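D-glyceraldehyde dehydrogenase (NADP(+)) (Thermoplasma acidophilum, PDB 5IZD) catalyses the NADP-dependent oxidation of D-glyceraldehyde to (R)-glycerate in the non-phosphorylated Entner-Doudoroff pathway. Local coordinates at the interface of chains A and B. Sequence-based numbering; all coordinates share one arbitrary frame. Chains: chain A/B, D-glyceraldehyde dehydrogenase (NADP(+)).

Contact 1: the interface of chains A and B. Residues chain A 230-231, 234, 246, 248, 452; chain B 238, 241.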
# COMPACT_ATOMS: atom_id res chain seq x y z
N GLY A 230 30.21 1.12 -10.23
CA GLY A 230 29.26 0.57 -9.28
C GLY A 230 29.84 -0.42 -8.32
O GLY A 230 29.52 -0.39 -7.10
N GLN A 231 30.62 -1.36 -8.85
CA GLN A 231 31.28 -2.38 -8.02
C GLN A 231 32.25 -1.72 -7.03
O GLN A 231 32.29 -2.06 -5.86
CB GLN A 231 32.00 -3.41 -8.84
CG GLN A 231 31.11 -4.24 -9.75
CD GLN A 231 31.88 -5.16 -10.62
OE1 GLN A 231 32.54 -4.74 -11.57
NE2 GLN A 231 31.86 -6.42 -10.30
N MET A 234 30.26 0.13 -4.23
CA MET A 234 29.79 -0.84 -3.28
C MET A 234 30.89 -1.31 -2.35
O MET A 234 30.65 -1.46 -1.15
CB MET A 234 29.12 -2.04 -4.02
CG MET A 234 28.33 -2.96 -3.15
SD MET A 234 27.34 -4.10 -4.15
CE MET A 234 26.93 -5.29 -2.89
N LEU A 246 21.96 2.14 -7.22
CA LEU A 246 22.96 2.04 -8.30
C LEU A 246 22.26 1.48 -9.51
O LEU A 246 21.63 0.39 -9.44
CB LEU A 246 24.09 1.07 -7.98
CG LEU A 246 24.86 1.26 -6.68
CD1 LEU A 246 25.88 0.13 -6.50
CD2 LEU A 246 25.49 2.62 -6.64
N LEU A 248 23.49 0.47 -13.42
CA LEU A 248 24.76 0.17 -14.01
C LEU A 248 24.66 -0.25 -15.50
O LEU A 248 25.52 -0.97 -16.00
CB LEU A 248 25.55 -0.85 -13.18
CG LEU A 248 25.67 -0.49 -11.71
CD1 LEU A 248 26.41 -1.57 -10.92
CD2 LEU A 248 26.35 0.84 -11.52
N MET A 452 23.68 -7.94 -12.86
CA MET A 452 24.67 -6.88 -12.64
C MET A 452 24.13 -5.48 -12.79
O MET A 452 24.93 -4.53 -12.80
CB MET A 452 25.92 -7.08 -13.53
CG MET A 452 26.80 -8.30 -13.24
SD MET A 452 27.26 -8.47 -11.52
CE MET A 452 28.34 -7.02 -11.40
N SER B 238 30.13 -7.19 -4.32
CA SER B 238 30.28 -6.35 -5.44
C SER B 238 30.51 -7.20 -6.69
O SER B 238 30.21 -6.77 -7.78
CB SER B 238 31.45 -5.35 -5.24
OG SER B 238 32.69 -6.03 -5.07
N MET B 241 26.69 -8.18 -7.59
CA MET B 241 25.64 -7.25 -7.23
C MET B 241 24.46 -7.87 -6.48
O MET B 241 23.33 -7.41 -6.61
CB MET B 241 25.13 -6.50 -8.46
CG MET B 241 26.02 -5.38 -8.86
SD MET B 241 26.03 -3.99 -7.72
CE MET B 241 27.72 -3.56 -7.98
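B:Met241 reaches from one subunit into an apolar pocket of the other, walled by A:Met234, A:Leu248, A:Met452 and the backbone of A:Gly230 and A:Gln231. Its chain turns at chi2 (-70°), which carries the sulfur and terminal methyl towards helix 227-236. The methyl CE of B:Met241 rests 3.7 Å from CA of A:Gln231 and 3.8 Å from the methyl CD1 of A:Leu248, whose side chain runs at about a right angle to the methionine's. The extended chain of A:Met234 runs past in the opposite direction, its sulfur SD 3.8 Å from SD of B:Met241. From another side A:Met452, itself bent, brings its methyl CE to 3.8 Å from CG of B:Met241. Methionine suits such a place because its unbranched, flexible chain and polarisable sulfur can follow an irregular apolar surface.

At the rim the 3-10 helix 237-239 of chain B lies against helix 227-236 of chain A. CB of B:Ser238 packs 4.1 Å from CA of A:Gln231, and a residue this small lets the two backbones come near. The extended A:Gln231 sends its amide nitrogen NE2 to the carbonyl O of B:Ser238 at 3.0 Å. The bond is fairly straight (163° at the hydrogen); the acceptor lies in the glutamine's amide plane, whereas the donor stands above the carbonyl plane. This methionine plug and its polar clasp join the subunits, and probably help to steady helix 227-236 and the segment at A:Leu248, next to the catalytic A:Glu247.

Contact 2: the interface of chains A and B. Residues chain A 491-492; chain B 266-267, 270, 300, 304, 307.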
# COMPACT_ATOMS: atom_id res chain seq x y z
N LEU A 491 11.78 -11.04 42.21
CA LEU A 491 12.79 -9.95 42.34
C LEU A 491 12.19 -8.60 42.65
O LEU A 491 12.92 -7.71 43.06
CB LEU A 491 13.63 -9.78 41.07
CG LEU A 491 14.45 -11.00 40.69
CD1 LEU A 491 14.90 -10.88 39.26
CD2 LEU A 491 15.64 -11.16 41.63
N PHE A 492 10.90 -8.43 42.40
CA PHE A 492 10.20 -7.17 42.64
C PHE A 492 9.12 -7.25 43.74
O PHE A 492 8.37 -6.30 43.93
CB PHE A 492 9.65 -6.65 41.30
CG PHE A 492 10.76 -6.26 40.34
CD1 PHE A 492 11.38 -7.21 39.56
CD2 PHE A 492 11.25 -4.95 40.33
CE1 PHE A 492 12.45 -6.86 38.72
CE2 PHE A 492 12.31 -4.59 39.49
CZ PHE A 492 12.91 -5.55 38.68
N LEU B 266 13.57 -0.87 35.56
CA LEU B 266 14.49 -1.90 36.05
C LEU B 266 14.18 -3.32 35.55
O LEU B 266 15.09 -4.05 35.15
CB LEU B 266 14.53 -1.90 37.58
CG LEU B 266 15.22 -0.68 38.18
CD1 LEU B 266 14.75 -0.42 39.61
CD2 LEU B 266 16.73 -0.83 38.17
N LYS B 267 12.91 -3.71 35.58
CA LYS B 267 12.50 -4.95 34.94
C LYS B 267 13.00 -5.03 33.51
O LYS B 267 13.64 -5.99 33.16
CB LYS B 267 10.98 -5.15 34.93
CG LYS B 267 10.43 -5.59 36.24
CD LYS B 267 8.92 -5.64 36.17
CE LYS B 267 8.34 -6.08 37.52
NZ LYS B 267 6.85 -5.89 37.43
N LEU B 270 16.85 -5.38 33.27
CA LEU B 270 17.32 -6.78 33.54
C LEU B 270 17.16 -7.63 32.30
O LEU B 270 18.06 -8.34 31.94
CB LEU B 270 16.60 -7.46 34.68
CG LEU B 270 16.79 -6.83 36.06
CD1 LEU B 270 15.92 -7.58 37.06
CD2 LEU B 270 18.23 -6.81 36.56
N ARG B 300 19.52 0.12 43.05
CA ARG B 300 18.61 -1.00 42.79
C ARG B 300 19.12 -1.91 41.70
O ARG B 300 18.94 -3.13 41.79
CB ARG B 300 17.19 -0.52 42.47
CG ARG B 300 16.54 0.10 43.70
CD ARG B 300 15.11 0.47 43.41
NE ARG B 300 14.38 -0.76 43.16
CZ ARG B 300 13.17 -0.86 42.62
NH1 ARG B 300 12.66 -2.10 42.40
NH2 ARG B 300 12.45 0.22 42.29
N LEU B 304 19.59 -5.94 42.31
CA LEU B 304 18.96 -6.98 41.48
C LEU B 304 19.98 -7.82 40.71
O LEU B 304 19.83 -9.04 40.61
CB LEU B 304 17.94 -6.40 40.49
CG LEU B 304 16.72 -5.65 41.07
CD1 LEU B 304 16.26 -4.56 40.12
CD2 LEU B 304 15.58 -6.60 41.44
N LYS B 307 21.39 -10.82 42.39
CA LYS B 307 20.50 -11.96 42.64
C LYS B 307 20.29 -12.83 41.44
O LYS B 307 19.54 -13.77 41.50
CB LYS B 307 19.15 -11.46 43.12
CG LYS B 307 19.26 -10.67 44.39
CD LYS B 307 17.94 -10.10 44.88
CE LYS B 307 18.18 -9.66 46.31
NZ LYS B 307 17.13 -8.74 46.77
O HOH W 1 13.38 -4.76 43.49
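The ring of A:Phe492, near the C-terminal end of its chain, is held between aliphatic groups of the partner subunit. Over one face lies B:Lys267, with CG 3.6 Å from the ring centroid in a CH-pi contact. Further along, CE of B:Lys267 lies 3.7 Å from CG of A:Phe492. Lysine suits this place because its long methylene chain, extended beyond CG, can lie across an aromatic face while the ammonium group continues past it. On the opposite face sits CD2 of B:Leu304, towards the rim, and its other methyl, CD1, is 3.8 Å from CZ of A:Phe492. CB of B:Leu266 meets the ring edge in plane, and CD1 of B:Leu270 approaches CE1 of A:Phe492 at 3.9 Å.

Next to the ring, A:Leu491 sets CB 3.8 Å from CD2 of B:Leu304, and its CD2 the same distance from CB of B:Lys307, whose extended chain slides past in the opposite direction. Branched leucines on both sides give the short 3-10 helix 489-492 a broad apolar seat on helices 262-274 and 294-305; this docking of one subunit's C-terminal segment helps to hold the dimer together.

Beside the ring, B:Arg300 bends at chi3 (65°), its guanidinium plane 66° from the ring's. In the second shell, CD1 of B:Leu266 covers the centre of one guanidinium face, which probably helps to fix the group's tilt. A water at the guanidinium edge, in plane, bridges the subunits, 3.0 Å from both NH1 of B:Arg300 and the carbonyl O of A:Leu491.

Contact 3: the interface of chains A and B. Residues chain A 472-475; chain B 425, 433, 435, 437.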
# COMPACT_ATOMS: atom_id res chain seq x y z
N ASN A 472 10.89 2.13 13.74
CA ASN A 472 9.76 1.66 14.56
C ASN A 472 9.82 2.26 15.95
O ASN A 472 10.89 2.39 16.56
CB ASN A 472 9.72 0.12 14.75
CG ASN A 472 10.03 -0.66 13.47
OD1 ASN A 472 9.12 -1.22 12.82
ND2 ASN A 472 11.32 -0.70 13.10
N ILE A 473 8.64 2.53 16.47
CA ILE A 473 8.49 2.92 17.83
C ILE A 473 7.42 1.99 18.46
O ILE A 473 6.28 2.01 18.05
CB ILE A 473 8.11 4.40 17.98
CG1 ILE A 473 9.10 5.29 17.21
CG2 ILE A 473 8.09 4.78 19.43
CD1 ILE A 473 8.71 5.61 15.77
N TYR A 474 7.85 1.23 19.46
CA TYR A 474 7.04 0.24 20.14
C TYR A 474 6.60 0.95 21.40
O TYR A 474 7.44 1.36 22.21
CB TYR A 474 7.91 -0.97 20.52
CG TYR A 474 8.23 -1.96 19.40
CD1 TYR A 474 9.14 -1.66 18.40
CD2 TYR A 474 7.63 -3.24 19.39
CE1 TYR A 474 9.44 -2.55 17.39
CE2 TYR A 474 7.94 -4.18 18.41
CZ TYR A 474 8.84 -3.81 17.39
OH TYR A 474 9.12 -4.77 16.47
N VAL A 475 5.30 1.14 21.60
CA VAL A 475 4.86 1.86 22.78
C VAL A 475 3.95 0.94 23.59
O VAL A 475 3.08 0.31 23.01
CB VAL A 475 4.08 3.14 22.42
CG1 VAL A 475 3.64 3.84 23.71
CG2 VAL A 475 4.94 4.12 21.62
N SER B 425 10.42 10.02 18.82
CA SER B 425 10.10 9.13 17.73
C SER B 425 10.78 9.56 16.42
O SER B 425 11.10 8.70 15.60
CB SER B 425 8.56 8.97 17.62
OG SER B 425 8.04 8.27 18.79
N LEU B 433 12.79 1.99 18.68
CA LEU B 433 12.74 2.70 19.94
C LEU B 433 11.66 1.99 20.75
O LEU B 433 10.52 1.90 20.29
CB LEU B 433 12.37 4.17 19.66
CG LEU B 433 12.10 5.06 20.88
CD1 LEU B 433 13.32 5.18 21.80
CD2 LEU B 433 11.73 6.46 20.43
N VAL B 435 9.49 2.22 23.97
CA VAL B 435 8.99 3.19 24.93
C VAL B 435 8.18 2.48 26.03
O VAL B 435 7.08 1.99 25.78
CB VAL B 435 8.16 4.26 24.21
CG1 VAL B 435 7.74 5.33 25.19
CG2 VAL B 435 9.02 4.93 23.12
N MET B 437 8.60 -0.33 27.52
CA MET B 437 8.52 -1.77 27.38
C MET B 437 9.85 -2.34 26.90
O MET B 437 10.70 -1.60 26.33
CB MET B 437 7.43 -2.14 26.39
CG MET B 437 7.54 -1.46 25.03
SD MET B 437 6.23 -2.00 23.94
CE MET B 437 6.80 -3.61 23.46
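A:Ile473 turns both its branches towards chain B: CG1 stands anti to the carbonyl carbon (chi1 -53°) and faces B:Ser425, while CG2, anti to the backbone N, lies 3.8 Å from CG2 of B:Val435. These two side chains lie side by side on the same face of the sheet; A:Val475 and B:Val435, the directly paired neighbours, also point the same way. CB of B:Ser425, near the end of helix 418-427, is 3.7 Å from CG1 of A:Ile473; its small side chain allows the helix to settle over the strand. An alanine in place of A:Ile473 would probably open a gap beneath B:Ser425 and leave CG2 of B:Val435 without its apolar mate. On B:Met437 the torsion chi1 of 53° puts CG between the backbone N and the carbonyl carbon, and brings the sulfur SD to 3.9 Å from CB of A:Tyr474, whose side chain it crosses at a slant.

Strand 468-476 of chain A and strand 432-435 of chain B pair in parallel. N of B:Leu433 donates to O of A:Asn472 at 2.9 Å, and N of A:Tyr474 to O of B:Leu433, also at 2.9 Å. The next bond, from N of B:Val435 to O of A:Tyr474, is 2.8 Å long and nearly straight (169° at the hydrogen). Beta-branched isoleucine and valine favour the extended backbone that such pairing needs. The site joins the strands of two subunits into one continuous sheet, a hallmark of the aldehyde dehydrogenase dimer.

Contact 3 lies about 22 Å from contact 2 and about 35 Å from contact 1, measured between the centres of their C-alpha atoms; contacts 1 and 2 are about 50 Å apart. They share no residue. Contacts 2 and 3 are nevertheless joined by the chain, since strand 468-476 leads on to the 3-10 helix 489-492, so the C-terminal region of one subunit embraces its partner at two places. The centre of contact 1 instead lies about 7 Å from A:Glu247. Because the interface is two-fold symmetric, each contact has a twin, and together they tie a dimer within the tetramer, itself a dimer of dimers.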